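Local structure of HTH-type transcriptional regulator AscG (Escherichia coli, 3BRQ) at residues 95-99 with 111-117; 135-140 with 164-170; 181-187 with 207-211; 261-265 with 277-281. The protein represses transcription of the cryptic asc operon of Escherichia coli as a sequence-specific DNA-binding regulator of the LacI family. All blocks are in the same frame, centred on the assembly; numbering follows the deposited sequence.

Interaction 1: residues 95-99 with 111-117; sequences DIIDA and LRKNSSH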
loop_
_atom_site.group_PDB
_atom_site.type_symbol
_atom_site.label_atom_id
_atom_site.label_comp_id
_atom_site.label_asym_id
_atom_site.label_seq_id
_atom_site.Cartn_x
_atom_site.Cartn_y
_atom_site.Cartn_z
ATOM N N ASP B 95 -11.642 24.866 13.971
ATOM C CA ASP B 95 -11.922 25.011 15.402
ATOM C C ASP B 95 -10.850 24.311 16.208
ATOM O O ASP B 95 -10.378 24.832 17.224
ATOM C CB ASP B 95 -13.292 24.440 15.740
ATOM C CG ASP B 95 -14.447 25.367 15.324
ATOM O OD1 ASP B 95 -14.215 26.543 15.019
ATOM O OD2 ASP B 95 -15.601 24.886 15.323
ATOM N N ILE B 96 -10.417 23.145 15.736
ATOM C CA ILE B 96 -9.341 22.449 16.427
ATOM C C ILE B 96 -8.115 23.339 16.509
ATOM O O ILE B 96 -7.564 23.521 17.597
ATOM C CB ILE B 96 -9.077 21.043 15.825
ATOM C CG1 ILE B 96 -10.186 20.085 16.262
ATOM C CG2 ILE B 96 -7.751 20.417 16.326
ATOM C CD1 ILE B 96 -10.557 19.083 15.233
ATOM N N ILE B 97 -7.716 23.925 15.380
ATOM C CA ILE B 97 -6.467 24.677 15.291
ATOM C C ILE B 97 -6.479 25.865 16.231
ATOM O O ILE B 97 -5.474 26.148 16.927
ATOM C CB ILE B 97 -6.152 25.111 13.841
ATOM C CG1 ILE B 97 -5.758 23.876 13.001
ATOM C CG2 ILE B 97 -5.006 26.119 13.840
ATOM C CD1 ILE B 97 -5.755 24.101 11.500
ATOM N N ASP B 98 -7.634 26.526 16.272
ATOM C CA ASP B 98 -7.843 27.703 17.117
ATOM C C ASP B 98 -7.828 27.341 18.626
ATOM O O ASP B 98 -7.313 28.109 19.454
ATOM C CB ASP B 98 -9.205 28.326 16.780
ATOM C CG ASP B 98 -9.231 29.011 15.429
ATOM O OD1 ASP B 98 -8.151 29.240 14.827
ATOM O OD2 ASP B 98 -10.354 29.354 14.970
ATOM N N ALA B 99 -8.403 26.177 18.967
ATOM C CA ALA B 99 -8.467 25.709 20.362
ATOM C C ALA B 99 -7.137 25.217 20.941
ATOM O O ALA B 99 -7.091 24.769 22.091
ATOM C CB ALA B 99 -9.526 24.599 20.500
ATOM N N LEU B 111 -8.156 24.769 4.220
ATOM C CA LEU B 111 -8.849 25.470 5.305
ATOM C C LEU B 111 -9.411 26.846 4.927
ATOM O O LEU B 111 -8.904 27.514 4.010
ATOM C CB LEU B 111 -7.959 25.573 6.558
ATOM C CG LEU B 111 -7.655 24.249 7.290
ATOM C CD1 LEU B 111 -7.077 24.526 8.643
ATOM C CD2 LEU B 111 -8.874 23.352 7.430
ATOM N N ARG B 112 -10.478 27.255 5.622
ATOM C CA ARG B 112 -11.153 28.519 5.339
ATOM C C ARG B 112 -10.488 29.652 6.113
ATOM O O ARG B 112 -9.987 30.613 5.521
ATOM C CB ARG B 112 -12.649 28.407 5.691
ATOM C CG ARG B 112 -13.506 29.632 5.292
ATOM C CD ARG B 112 -14.989 29.538 5.752
ATOM N NE ARG B 112 -15.517 28.168 5.813
ATOM C CZ ARG B 112 -15.745 27.374 4.765
ATOM N NH1 ARG B 112 -15.491 27.789 3.525
ATOM N NH2 ARG B 112 -16.210 26.138 4.959
ATOM N N LYS B 113 -10.492 29.537 7.437
ATOM C CA LYS B 113 -9.810 30.485 8.312
ATOM C C LYS B 113 -8.273 30.275 8.316
ATOM O O LYS B 113 -7.547 31.117 7.801
ATOM C CB LYS B 113 -10.425 30.445 9.709
ATOM C CG LYS B 113 -9.850 31.416 10.699
ATOM C CD LYS B 113 -10.472 31.162 12.080
ATOM C CE LYS B 113 -9.697 31.875 13.180
ATOM N NZ LYS B 113 -8.214 31.668 13.000
ATOM N N ASN B 114 -7.783 29.149 8.836
ATOM C CA ASN B 114 -6.330 28.933 8.964
ATOM C C ASN B 114 -5.678 28.304 7.738
ATOM O O ASN B 114 -5.081 27.211 7.811
ATOM C CB ASN B 114 -6.007 28.120 10.215
ATOM C CG ASN B 114 -6.584 28.727 11.480
ATOM O OD1 ASN B 114 -6.019 29.657 12.053
ATOM N ND2 ASN B 114 -7.702 28.172 11.947
ATOM N N SER B 115 -5.760 29.011 6.613
ATOM C CA SER B 115 -5.340 28.473 5.305
ATOM C C SER B 115 -3.849 28.190 5.210
ATOM O O SER B 115 -3.445 27.281 4.478
ATOM C CB SER B 115 -5.785 29.400 4.179
ATOM O OG SER B 115 -5.397 30.729 4.495
ATOM N N SER B 116 -3.037 28.932 5.971
ATOM C CA SER B 116 -1.587 28.688 6.039
ATOM C C SER B 116 -1.204 27.376 6.756
ATOM O O SER B 116 -0.078 26.888 6.629
ATOM C CB SER B 116 -0.879 29.884 6.701
ATOM O OG SER B 116 -1.314 30.023 8.061
ATOM N N HIS B 117 -2.168 26.795 7.464
ATOM C CA HIS B 117 -2.014 25.491 8.127
ATOM C C HIS B 117 -2.391 24.319 7.210
ATOM O O HIS B 117 -2.367 23.185 7.669
ATOM C CB HIS B 117 -2.881 25.409 9.404
ATOM C CG HIS B 117 -2.506 26.394 10.482
ATOM N ND1 HIS B 117 -2.324 27.750 10.248
ATOM C CD2 HIS B 117 -2.293 26.214 11.809
ATOM C CE1 HIS B 117 -2.000 28.352 11.383
ATOM N NE2 HIS B 117 -2.002 27.448 12.347
HETATM O O HOH W 1 -5.623 29.964 14.712
#
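In the parallel-stranded subdomain of this LacI-type regulator, the last turn of helix 90-98 packs against the loop that leads from strand 104-107 to strand 118-119. The meeting is polar at the surface and apolar beneath it. Outside, Asp98 OD1 gathers three partners: Lys113 NZ at 3.0 Å in a salt bridge, Asn114 ND2 at 3.1 Å as hydrogen-bond donor, and a water 2.6 Å away. The same water donates to Asn114 OD1 at 2.7 Å, so both ends of the Asn114 amide are tied to a single carboxylate oxygen, one directly and one through solvent. Beneath this network lies Ile97, whose CB points at the loop. Its CG2 approaches His117 CD2 at 3.4 Å and Asn114 CG at 3.9 Å, while its CD1 meets the side chain of Leu111, which also rests on Val106 of the adjoining strand. Asn114 is the centre of an inverse gamma turn, followed by the 3-10 segment 115-117, and this tight course brings both Asn114 and His117 to the helix. One turn back along the helix, Asp94 accepts hydrogen bonds from the backbone N of Lys113 and Asn114, binding the loop a second time. Tying a helix end to the loop beyond the next strand is in keeping with the alternating alpha/beta order of the periplasmic-binding-protein-like fold, in which helices pack on a parallel sheet.

Interaction 2: residues 135-140 with 164-170; sequences INAGHQ and ALAQHGI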
loop_
_atom_site.group_PDB
_atom_site.type_symbol
_atom_site.label_atom_id
_atom_site.label_comp_id
_atom_site.label_asym_id
_atom_site.label_seq_id
_atom_site.Cartn_x
_atom_site.Cartn_y
_atom_site.Cartn_z
ATOM N N ILE B 135 -11.305 15.053 -23.753
ATOM C CA ILE B 135 -12.210 15.803 -24.642
ATOM C C ILE B 135 -11.471 16.457 -25.824
ATOM O O ILE B 135 -11.921 16.393 -26.983
ATOM C CB ILE B 135 -13.028 16.880 -23.911
ATOM C CG1 ILE B 135 -13.896 16.249 -22.803
ATOM C CG2 ILE B 135 -13.898 17.706 -24.939
ATOM C CD1 ILE B 135 -14.562 17.245 -21.843
ATOM N N ASN B 136 -10.328 17.069 -25.544
ATOM C CA ASN B 136 -9.540 17.716 -26.607
ATOM C C ASN B 136 -8.844 16.726 -27.543
ATOM O O ASN B 136 -8.556 17.086 -28.694
ATOM C CB ASN B 136 -8.563 18.740 -26.020
ATOM C CG ASN B 136 -9.280 19.937 -25.412
ATOM O OD1 ASN B 136 -9.083 20.256 -24.223
ATOM N ND2 ASN B 136 -10.151 20.588 -26.205
ATOM N N ALA B 137 -8.597 15.491 -27.069
ATOM C CA ALA B 137 -8.183 14.392 -27.959
ATOM C C ALA B 137 -9.346 13.776 -28.761
ATOM O O ALA B 137 -9.139 12.816 -29.500
ATOM C CB ALA B 137 -7.397 13.313 -27.214
ATOM N N GLY B 138 -10.548 14.356 -28.661
ATOM C CA GLY B 138 -11.700 13.879 -29.414
ATOM C C GLY B 138 -12.746 13.003 -28.712
ATOM O O GLY B 138 -13.680 12.531 -29.340
ATOM N N HIS B 139 -12.615 12.812 -27.404
ATOM C CA HIS B 139 -13.541 11.934 -26.673
ATOM C C HIS B 139 -14.730 12.709 -26.174
ATOM O O HIS B 139 -14.566 13.547 -25.310
ATOM C CB HIS B 139 -12.818 11.302 -25.494
ATOM C CG HIS B 139 -11.805 10.274 -25.883
ATOM N ND1 HIS B 139 -12.157 9.029 -26.354
ATOM C CD2 HIS B 139 -10.453 10.292 -25.850
ATOM C CE1 HIS B 139 -11.067 8.324 -26.590
ATOM N NE2 HIS B 139 -10.022 9.055 -26.261
ATOM N N GLN B 140 -15.919 12.446 -26.709
ATOM C CA GLN B 140 -17.132 13.118 -26.249
ATOM C C GLN B 140 -17.947 12.271 -25.227
ATOM O O GLN B 140 -18.761 12.816 -24.493
ATOM C CB GLN B 140 -18.048 13.494 -27.433
ATOM C CG GLN B 140 -17.490 14.505 -28.490
ATOM C CD GLN B 140 -17.330 15.906 -27.935
ATOM O OE1 GLN B 140 -16.200 16.364 -27.680
ATOM N NE2 GLN B 140 -18.469 16.600 -27.721
ATOM N N ALA B 164 -15.619 19.468 -16.218
ATOM C CA ALA B 164 -14.995 19.319 -17.533
ATOM C C ALA B 164 -16.003 19.041 -18.649
ATOM O O ALA B 164 -15.949 19.705 -19.701
ATOM C CB ALA B 164 -13.864 18.238 -17.510
ATOM N N LEU B 165 -16.959 18.133 -18.418
ATOM C CA LEU B 165 -18.049 17.976 -19.380
ATOM C C LEU B 165 -18.839 19.279 -19.582
ATOM O O LEU B 165 -19.077 19.698 -20.712
ATOM C CB LEU B 165 -19.058 16.931 -18.927
ATOM C CG LEU B 165 -18.642 15.499 -18.678
ATOM C CD1 LEU B 165 -19.886 14.598 -18.628
ATOM C CD2 LEU B 165 -17.636 15.026 -19.698
ATOM N N ALA B 166 -19.270 19.888 -18.496
ATOM C CA ALA B 166 -20.215 21.028 -18.633
ATOM C C ALA B 166 -19.505 22.215 -19.355
ATOM O O ALA B 166 -20.101 22.872 -20.256
ATOM C CB ALA B 166 -20.728 21.460 -17.272
ATOM N N GLN B 167 -18.251 22.468 -18.967
ATOM C CA GLN B 167 -17.428 23.509 -19.610
ATOM C C GLN B 167 -17.127 23.266 -21.092
ATOM O O GLN B 167 -16.859 24.212 -21.816
ATOM C CB GLN B 167 -16.124 23.745 -18.846
ATOM C CG GLN B 167 -16.287 24.547 -17.557
ATOM C CD GLN B 167 -14.965 25.151 -17.080
ATOM O OE1 GLN B 167 -14.184 25.698 -17.878
ATOM N NE2 GLN B 167 -14.711 25.066 -15.766
ATOM N N HIS B 168 -17.197 22.021 -21.552
ATOM C CA HIS B 168 -17.010 21.717 -22.971
ATOM C C HIS B 168 -18.316 21.453 -23.702
ATOM O O HIS B 168 -18.307 20.929 -24.801
ATOM C CB HIS B 168 -16.079 20.527 -23.159
ATOM C CG HIS B 168 -14.675 20.766 -22.706
ATOM N ND1 HIS B 168 -14.312 20.787 -21.374
ATOM C CD2 HIS B 168 -13.532 20.969 -23.411
ATOM C CE1 HIS B 168 -13.011 21.000 -21.278
ATOM N NE2 HIS B 168 -12.516 21.120 -22.498
ATOM N N GLY B 169 -19.435 21.825 -23.094
ATOM C CA GLY B 169 -20.744 21.739 -23.740
ATOM C C GLY B 169 -21.187 20.300 -23.955
ATOM O O GLY B 169 -21.890 19.997 -24.933
ATOM N N ILE B 170 -20.750 19.411 -23.061
ATOM C CA ILE B 170 -21.194 18.000 -23.060
ATOM C C ILE B 170 -22.188 17.727 -21.952
ATOM O O ILE B 170 -21.912 17.969 -20.782
ATOM C CB ILE B 170 -20.023 16.992 -22.874
ATOM C CG1 ILE B 170 -19.027 17.145 -24.014
ATOM C CG2 ILE B 170 -20.576 15.584 -22.843
ATOM C CD1 ILE B 170 -17.740 16.357 -23.859
HETATM O O HOH W 2 -19.870 19.045 -27.483
#
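Ile135, at the end of helix 123-136, is the hub of this contact. Its m,t rotamer extends CD1 into a pocket at the end of helix 152-167, 3.5 Å from Ala164 O, 3.9 Å from Ile170 CD1 and 4.4 Å from Leu165 CD2. The same methyl lies over one face of the His168 ring, 3.8 Å from its centroid, a CH-pi contact. That ring is held in place by its own helix: with chi1 in m, His168 ND1 donates to Ala164 O at 2.6 Å. Ile170, also m,t, brings CD1 to Ile135 and CG2 to within 3.7 Å of Gln140 O. Gln140 folds back in m,m, so its NE2 comes 3.8 Å from Ile170 CG1. No direct hydrogen bond crosses; a water weakly links Gln140 NE2 with Gly169 O. Both helices end in Schellman motifs, with Gly138 and Gly169 as the positive-phi C-prime residues: two neighbouring helix C-termini on one alpha/beta domain of the periplasmic-binding-protein-like fold.

Interaction 3: residues 181-187 with 207-211; sequences KWTPASG and SNDDM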
loop_
_atom_site.group_PDB
_atom_site.type_symbol
_atom_site.label_atom_id
_atom_site.label_comp_id
_atom_site.label_asym_id
_atom_site.label_seq_id
_atom_site.Cartn_x
_atom_site.Cartn_y
_atom_site.Cartn_z
ATOM N N LYS B 181 -15.508 1.501 -5.225
ATOM C CA LYS B 181 -15.117 1.408 -3.805
ATOM C C LYS B 181 -13.612 1.341 -3.665
ATOM O O LYS B 181 -13.151 0.977 -2.590
ATOM C CB LYS B 181 -15.667 0.158 -3.111
ATOM C CG LYS B 181 -16.982 -0.385 -3.585
ATOM C CD LYS B 181 -17.791 -1.051 -2.475
ATOM C CE LYS B 181 -18.973 -0.113 -2.040
ATOM N NZ LYS B 181 -20.052 -0.867 -1.298
ATOM N N TRP B 182 -12.879 1.719 -4.732
ATOM C CA TRP B 182 -11.430 1.851 -4.762
ATOM C C TRP B 182 -10.739 0.485 -4.937
ATOM O O TRP B 182 -9.541 0.445 -5.145
ATOM C CB TRP B 182 -10.815 2.520 -3.501
ATOM C CG TRP B 182 -11.313 3.877 -3.044
ATOM C CD1 TRP B 182 -12.007 4.136 -1.891
ATOM C CD2 TRP B 182 -11.107 5.146 -3.669
ATOM N NE1 TRP B 182 -12.241 5.473 -1.764
ATOM C CE2 TRP B 182 -11.688 6.126 -2.832
ATOM C CE3 TRP B 182 -10.496 5.552 -4.849
ATOM C CZ2 TRP B 182 -11.677 7.483 -3.142
ATOM C CZ3 TRP B 182 -10.464 6.890 -5.149
ATOM C CH2 TRP B 182 -11.058 7.848 -4.314
ATOM N N THR B 183 -11.478 -0.601 -4.862
ATOM C CA THR B 183 -10.910 -1.963 -5.049
ATOM C C THR B 183 -10.884 -2.352 -6.551
ATOM O O THR B 183 -11.739 -1.867 -7.324
ATOM C CB THR B 183 -11.784 -2.998 -4.330
ATOM O OG1 THR B 183 -13.079 -3.013 -4.952
ATOM C CG2 THR B 183 -11.931 -2.657 -2.788
ATOM N N PRO B 184 -9.935 -3.242 -6.970
ATOM C CA PRO B 184 -9.925 -3.791 -8.330
ATOM C C PRO B 184 -11.263 -4.447 -8.693
ATOM O O PRO B 184 -11.818 -4.130 -9.806
ATOM C CB PRO B 184 -8.794 -4.853 -8.298
ATOM C CG PRO B 184 -7.862 -4.403 -7.194
ATOM C CD PRO B 184 -8.808 -3.750 -6.154
ATOM N N ALA B 185 -11.830 -5.252 -7.757
ATOM C CA ALA B 185 -13.145 -5.875 -8.019
ATOM C C ALA B 185 -14.218 -4.836 -8.360
ATOM O O ALA B 185 -15.084 -5.075 -9.208
ATOM C CB ALA B 185 -13.620 -6.628 -6.838
ATOM N N SER B 186 -14.195 -3.724 -7.653
ATOM C CA SER B 186 -15.236 -2.730 -7.848
ATOM C C SER B 186 -15.003 -2.098 -9.219
ATOM O O SER B 186 -15.947 -1.583 -9.846
ATOM C CB SER B 186 -15.246 -1.671 -6.718
ATOM O OG SER B 186 -14.010 -0.982 -6.702
ATOM N N GLY B 187 -13.753 -2.096 -9.680
ATOM C CA GLY B 187 -13.440 -1.610 -11.032
ATOM C C GLY B 187 -14.015 -2.524 -12.110
ATOM O O GLY B 187 -14.650 -2.075 -13.083
ATOM N N SER B 207 -11.250 6.494 -10.723
ATOM C CA SER B 207 -10.774 7.366 -9.673
ATOM C C SER B 207 -9.536 6.839 -8.952
ATOM O O SER B 207 -8.929 7.598 -8.200
ATOM C CB SER B 207 -11.912 7.755 -8.708
ATOM O OG SER B 207 -12.816 8.637 -9.367
ATOM N N ASN B 208 -9.102 5.580 -9.197
ATOM C CA ASN B 208 -7.754 5.233 -8.757
ATOM C C ASN B 208 -7.177 4.124 -9.668
ATOM O O ASN B 208 -7.876 3.532 -10.489
ATOM C CB ASN B 208 -7.712 4.832 -7.260
ATOM C CG ASN B 208 -8.359 3.446 -6.971
ATOM O OD1 ASN B 208 -9.203 2.978 -7.707
ATOM N ND2 ASN B 208 -7.984 2.830 -5.848
ATOM N N ASP B 209 -5.901 3.819 -9.525
ATOM C CA ASP B 209 -5.340 2.865 -10.487
ATOM C C ASP B 209 -5.937 1.528 -10.263
ATOM O O ASP B 209 -6.203 0.851 -11.225
ATOM C CB ASP B 209 -3.815 2.807 -10.419
ATOM C CG ASP B 209 -3.169 4.046 -11.014
ATOM O OD1 ASP B 209 -3.886 4.863 -11.655
ATOM O OD2 ASP B 209 -1.922 4.179 -10.833
ATOM N N ASP B 210 -6.182 1.137 -9.016
ATOM C CA ASP B 210 -6.758 -0.224 -8.742
ATOM C C ASP B 210 -8.039 -0.511 -9.485
ATOM O O ASP B 210 -8.182 -1.554 -10.079
ATOM C CB ASP B 210 -6.951 -0.493 -7.257
ATOM C CG ASP B 210 -5.599 -0.807 -6.558
ATOM O OD1 ASP B 210 -4.583 -0.870 -7.251
ATOM O OD2 ASP B 210 -5.543 -0.995 -5.340
HETATM N N MSE B 211 -8.999 0.419 -9.437
HETATM C CA MSE B 211 -10.178 0.277 -10.216
HETATM C C MSE B 211 -9.915 0.317 -11.717
HETATM O O MSE B 211 -10.586 -0.415 -12.449
HETATM C CB MSE B 211 -11.209 1.358 -9.803
HETATM C CG MSE B 211 -11.746 1.136 -8.328
HETATM SE SE MSE B 211 -13.245 2.415 -8.111
HETATM C CE MSE B 211 -14.460 1.736 -9.326
#
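Met211 (a selenomethionine), Trp182 and Asp210 lose the most surface here. The Met211 side chain lies along the 181-187 turn: its CG sits 3.2 Å from Thr183 O and 3.5 Å from Ser186 OG, and its SE is 3.5 Å from Trp182 N. Its backbone comes close too, with Gly187 CA 3.4 Å from Met211 O in a CA-H...O contact; a CB on Gly187 would clash with that oxygen. Trp182 offers its ring edge, CZ3 lying 3.5 Å from Ser207 O, while Trp182 O accepts from Asn208 ND2 at 2.9 Å. Asn208 is also the N-cap of its helix, its OD1 taking Met211 N at 3.1 Å, so one amide joins both segments. Asp210 brings CB to 3.5 Å from Trp182 O, and its O receives Pro184 CA at 3.3 Å. The N-termini of helices 184-197 and 209-221 therefore meet just past strands 177-178 and 203-206, with helix 152-167 touching the Trp182 ring, and Tyr243 and Ile240 of the second subunit packing on Pro184 and Asp210.

Interaction 4: residues 261-265 with 277-281; sequences EIIGR and PPKTF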
loop_
_atom_site.group_PDB
_atom_site.type_symbol
_atom_site.label_atom_id
_atom_site.label_comp_id
_atom_site.label_asym_id
_atom_site.label_seq_id
_atom_site.Cartn_x
_atom_site.Cartn_y
_atom_site.Cartn_z
ATOM N N GLU B 261 6.799 19.351 2.484
ATOM C CA GLU B 261 6.232 20.658 2.841
ATOM C C GLU B 261 5.572 20.701 4.211
ATOM O O GLU B 261 5.965 21.476 5.059
ATOM C CB GLU B 261 5.205 21.120 1.821
ATOM C CG GLU B 261 4.770 22.533 2.068
ATOM C CD GLU B 261 5.812 23.543 1.590
ATOM O OE1 GLU B 261 6.966 23.163 1.229
ATOM O OE2 GLU B 261 5.454 24.724 1.549
ATOM N N ILE B 262 4.511 19.919 4.415
ATOM C CA ILE B 262 3.830 19.917 5.721
ATOM C C ILE B 262 4.733 19.489 6.884
ATOM O O ILE B 262 4.709 20.089 7.944
ATOM C CB ILE B 262 2.520 19.043 5.665
ATOM C CG1 ILE B 262 1.544 19.481 6.790
ATOM C CG2 ILE B 262 2.866 17.545 5.669
ATOM C CD1 ILE B 262 0.164 18.862 6.604
ATOM N N ILE B 263 5.556 18.455 6.721
ATOM C CA ILE B 263 6.398 18.083 7.856
ATOM C C ILE B 263 7.484 19.127 8.060
ATOM O O ILE B 263 7.801 19.500 9.190
ATOM C CB ILE B 263 7.024 16.679 7.685
ATOM C CG1 ILE B 263 5.955 15.560 7.653
ATOM C CG2 ILE B 263 8.090 16.425 8.753
ATOM C CD1 ILE B 263 4.937 15.517 8.787
ATOM N N GLY B 264 8.060 19.614 6.957
ATOM C CA GLY B 264 9.117 20.636 7.045
ATOM C C GLY B 264 8.599 21.903 7.729
ATOM O O GLY B 264 9.266 22.451 8.629
ATOM N N ARG B 265 7.409 22.348 7.326
ATOM C CA ARG B 265 6.768 23.471 8.003
ATOM C C ARG B 265 6.477 23.246 9.477
ATOM O O ARG B 265 6.676 24.156 10.277
ATOM C CB ARG B 265 5.506 23.912 7.269
ATOM C CG ARG B 265 5.826 24.565 5.921
ATOM C CD ARG B 265 4.666 25.435 5.486
ATOM N NE ARG B 265 4.605 25.685 4.036
ATOM C CZ ARG B 265 3.528 26.189 3.407
ATOM N NH1 ARG B 265 2.416 26.485 4.097
ATOM N NH2 ARG B 265 3.542 26.385 2.082
ATOM N N PRO B 277 2.247 31.627 3.657
ATOM C CA PRO B 277 1.244 31.169 2.695
ATOM C C PRO B 277 1.602 29.853 2.014
ATOM O O PRO B 277 2.795 29.562 1.830
ATOM C CB PRO B 277 1.219 32.290 1.660
ATOM C CG PRO B 277 1.641 33.491 2.419
ATOM C CD PRO B 277 2.705 32.991 3.335
ATOM N N PRO B 278 0.562 29.070 1.639
ATOM C CA PRO B 278 0.613 27.703 1.096
ATOM C C PRO B 278 1.205 27.532 -0.312
ATOM O O PRO B 278 0.668 28.084 -1.280
ATOM C CB PRO B 278 -0.877 27.303 1.063
ATOM C CG PRO B 278 -1.611 28.590 0.909
ATOM C CD PRO B 278 -0.835 29.542 1.764
ATOM N N LYS B 279 2.296 26.779 -0.429
ATOM C CA LYS B 279 2.637 26.146 -1.711
ATOM C C LYS B 279 1.529 25.142 -1.968
ATOM O O LYS B 279 1.451 24.145 -1.253
ATOM C CB LYS B 279 3.960 25.370 -1.618
ATOM C CG LYS B 279 5.203 26.194 -1.880
ATOM C CD LYS B 279 6.462 25.325 -1.989
ATOM C CE LYS B 279 7.661 26.187 -2.399
ATOM N NZ LYS B 279 8.965 25.548 -2.056
ATOM N N THR B 280 0.640 25.416 -2.919
ATOM C CA THR B 280 -0.389 24.432 -3.285
ATOM C C THR B 280 0.091 23.542 -4.445
ATOM O O THR B 280 1.053 23.867 -5.159
ATOM C CB THR B 280 -1.756 25.057 -3.664
ATOM O OG1 THR B 280 -1.592 25.840 -4.852
ATOM C CG2 THR B 280 -2.331 25.926 -2.524
ATOM N N PHE B 281 -0.618 22.433 -4.619
ATOM C CA PHE B 281 -0.123 21.307 -5.406
ATOM C C PHE B 281 -1.170 20.867 -6.431
ATOM O O PHE B 281 -2.350 21.250 -6.347
ATOM C CB PHE B 281 0.295 20.166 -4.469
ATOM C CG PHE B 281 1.471 20.514 -3.588
ATOM C CD1 PHE B 281 2.763 20.220 -3.982
ATOM C CD2 PHE B 281 1.289 21.184 -2.376
ATOM C CE1 PHE B 281 3.870 20.558 -3.173
ATOM C CE2 PHE B 281 2.403 21.522 -1.555
ATOM C CZ PHE B 281 3.688 21.200 -1.968
#
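Glu261 opens the segment on helix 255-270 with its CB directed at the 277-281 loop. Its CB is 4.1 Å from Phe281 CZ, and its carboxylate reaches an earlier point of the loop, OE2 approaching Lys279 CB at 3.6 Å. The charged end of Lys279 stays at a looser distance: NZ is 4.5 Å from Glu261 OE1, beyond a salt bridge. One turn of helix separates Glu261 from Arg265, and Ile262 between them faces another way, onto Met105, Leu107 and Val119. Helix 255-270 thereby covers strands 104-107 and 118-119 of the parallel sheet, as expected of the periplasmic-binding-protein-like fold, where the chain has returned from the other subdomain; the 277-281 loop then leads on towards strand 284-286. Arg265 completes the helical face. It forms an i to i+4 salt bridge within the helix, NH2 to Glu261 OE2 at 2.6 Å, and this lays the guanidinium beside the loop backbone. There Arg265 NH2 lies 3.4 Å from Pro278 CA, which sits at the edge of the guanidinium, and 3.3 Å from Pro277 O. Arg265 NH2 and Lys279 N are only 2.8 Å apart, but both are donors and no hydrogen bond joins them.

Overall arrangement
Interactions 1 and 4 belong to one subdomain, their centres about 14 Å apart, and they touch where Ser116 O lies 3.6 Å from Arg265 NH1; both pack a helix against a loop beside strands 104-107 and 118-119. Interactions 2 and 3 lie in the other, centres about 24 Å apart, and join the ends of helices: C-termini in interaction 2, N-termini in interaction 3. Interaction 3 is the buried one, combining the packing of Met211 and Trp182 with contacts to backbone oxygens and a capping amide; interaction 4 is a surface contact whose salt bridge stays inside the helix. Interactions 1 and 2 are partly buried, yet 1 is crossed by a salt bridge and 2 is chiefly apolar.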